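Local coordinates for conserved hypothetical protein (Streptococcus pneumoniae, PDB 2GK4) that probably couples cysteine to 4'-phosphopantothenate, the phosphopantothenoylcysteine synthetase step of coenzyme A synthesis, at the interface of chains A and B. Numbering follows the deposited sequence. Chains: chain A/B, conserved hypothetical protein.

The interface of chains A and B. Residues chain A 128-129, 131-134; chain B 97, 138-140.
B:Tyr97 reaches across to chain A with its ring under the side-chain amide of A:Gln134 and its hydroxyl at the loop that precedes strand 133-140. The ring is flat and ends in a donor, so it can stack and hydrogen-bond at once. From CB, placed with CG anti to the carbonyl carbon (chi1 -67°), the chain leads into CG and on to CD1 and CE1, over whose rim A:Gln134 OE1 sits, 3.2 Å from CE1 and farther from CG. CD of A:Gln134 is 3.4 Å from CE1. At the opposite edge, beneath the same face, CE2 lies 3.8 Å from CG of A:Gln134, and the carbonyl O of A:Asp131 meets this edge in the ring plane. At the tip, OH donates a hydrogen bond of 2.7 Å to that A:Asp131 O, in the carbonyl plane and on a lone pair. A:Gln134 suits the ring because its amide is flat: extended beyond CG, it lies only 16° from parallel. A:Asp131 uses its carboxylate within its own chain, where OD1 accepts a hydrogen bond of 2.9 Å from the backbone N of A:Ser128, which comes from above the carboxylate plane, and so may steady the loop.

Alongside, the two copies of strand 133-140 pair antiparallel: A:Gln134 and B:Leu138 exchange backbone hydrogen bonds, and B:Lys140 N donates to A:Glu132 O at 3.0 Å. At this end A:Glu132, bent at chi2 (-63°), crosses B:Lys140 at about a right angle, its OE2 forming a salt bridge with NZ at 3.3 Å. The lysine CB packs against the glutamate carboxyl carbon CD at 3.9 Å, and the methylenes carry NZ round to OE2.

Repeated by two-fold symmetry, this patch joins strands across the chains into a continuous sheet and likely holds together the two copies of the deposited assembly, which may be the biological dimer.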
loop_
_atom_site.group_PDB
_atom_site.type_symbol
_atom_site.label_atom_id
_atom_site.label_comp_id
_atom_site.label_asym_id
_atom_site.label_seq_id
_atom_site.Cartn_x
_atom_site.Cartn_y
_atom_site.Cartn_z
ATOM N N SER A 128 13.596 9.806 -14.661
ATOM C CA SER A 128 13.267 11.230 -14.532
ATOM C C SER A 128 11.753 11.448 -14.523
ATOM O O SER A 128 10.998 10.625 -15.046
ATOM C CB SER A 128 13.878 12.032 -15.689
ATOM O OG SER A 128 15.191 11.595 -15.997
ATOM N N SER A 129 11.315 12.570 -13.944
ATOM C CA SER A 129 9.905 12.964 -13.983
ATOM C C SER A 129 9.430 13.230 -15.422
ATOM O O SER A 129 8.220 13.276 -15.692
ATOM C CB SER A 129 9.667 14.189 -13.095
ATOM O OG SER A 129 10.487 15.281 -13.491
ATOM N N ASP A 131 10.100 11.100 -17.879
ATOM C CA ASP A 131 9.748 9.796 -18.459
ATOM C C ASP A 131 8.237 9.708 -18.572
ATOM O O ASP A 131 7.524 9.891 -17.580
ATOM C CB ASP A 131 10.232 8.620 -17.590
ATOM C CG ASP A 131 11.735 8.610 -17.359
ATOM O OD1 ASP A 131 12.162 7.989 -16.359
ATOM O OD2 ASP A 131 12.497 9.196 -18.156
ATOM N N GLU A 132 7.733 9.441 -19.765
ATOM C CA GLU A 132 6.316 9.163 -19.895
ATOM C C GLU A 132 5.965 7.792 -19.324
ATOM O O GLU A 132 4.826 7.542 -18.937
ATOM C CB GLU A 132 5.867 9.246 -21.349
ATOM C CG GLU A 132 4.942 10.435 -21.635
ATOM C CD GLU A 132 3.617 10.345 -20.865
ATOM O OE1 GLU A 132 2.972 9.257 -20.873
ATOM O OE2 GLU A 132 3.232 11.366 -20.245
ATOM N N VAL A 133 6.944 6.895 -19.306
ATOM C CA VAL A 133 6.700 5.524 -18.869
ATOM C C VAL A 133 7.836 5.085 -17.973
ATOM O O VAL A 133 9.007 5.337 -18.273
ATOM C CB VAL A 133 6.553 4.553 -20.089
ATOM C CG1 VAL A 133 6.419 3.084 -19.634
ATOM C CG2 VAL A 133 5.350 4.918 -20.934
ATOM N N GLN A 134 7.504 4.433 -16.862
ATOM C CA GLN A 134 8.538 3.813 -16.042
ATOM C C GLN A 134 8.296 2.298 -15.948
ATOM O O GLN A 134 7.173 1.829 -16.129
ATOM C CB GLN A 134 8.691 4.536 -14.695
ATOM C CG GLN A 134 9.268 5.978 -14.853
ATOM C CD GLN A 134 9.425 6.756 -13.533
ATOM O OE1 GLN A 134 8.810 6.425 -12.520
ATOM N NE2 GLN A 134 10.249 7.805 -13.556
ATOM N N TYR B 97 3.015 8.032 -11.265
ATOM C CA TYR B 97 2.868 7.007 -12.301
ATOM C C TYR B 97 1.825 5.993 -11.909
ATOM O O TYR B 97 1.757 5.587 -10.757
ATOM C CB TYR B 97 4.201 6.305 -12.561
ATOM C CG TYR B 97 5.193 7.239 -13.183
ATOM C CD1 TYR B 97 5.990 8.061 -12.392
ATOM C CD2 TYR B 97 5.300 7.337 -14.565
ATOM C CE1 TYR B 97 6.897 8.932 -12.963
ATOM C CE2 TYR B 97 6.193 8.210 -15.146
ATOM C CZ TYR B 97 6.995 9.002 -14.337
ATOM O OH TYR B 97 7.880 9.887 -14.914
ATOM N N LEU B 138 4.310 1.386 -15.852
ATOM C CA LEU B 138 3.502 2.431 -15.271
ATOM C C LEU B 138 3.585 3.653 -16.169
ATOM O O LEU B 138 4.653 3.956 -16.697
ATOM C CB LEU B 138 3.982 2.780 -13.864
ATOM C CG LEU B 138 4.099 1.637 -12.838
ATOM C CD1 LEU B 138 5.525 1.125 -12.869
ATOM C CD2 LEU B 138 3.758 2.112 -11.422
ATOM N N LYS B 139 2.476 4.350 -16.351
ATOM C CA LYS B 139 2.533 5.599 -17.118
ATOM C C LYS B 139 2.281 6.840 -16.277
ATOM O O LYS B 139 1.613 6.780 -15.234
ATOM C CB LYS B 139 1.588 5.556 -18.314
ATOM C CG LYS B 139 0.125 5.404 -17.961
ATOM C CD LYS B 139 -0.770 5.771 -19.144
ATOM C CE LYS B 139 -2.213 5.317 -18.910
ATOM N NZ LYS B 139 -2.892 6.062 -17.800
ATOM N N LYS B 140 2.835 7.963 -16.727
ATOM C CA LYS B 140 2.595 9.255 -16.093
ATOM C C LYS B 140 1.083 9.452 -15.917
ATOM O O LYS B 140 0.305 9.230 -16.850
ATOM C CB LYS B 140 3.204 10.362 -16.958
ATOM C CG LYS B 140 4.075 11.375 -16.208
ATOM C CD LYS B 140 4.513 12.511 -17.162
ATOM C CE LYS B 140 3.290 13.238 -17.783
ATOM N NZ LYS B 140 3.587 14.341 -18.775
#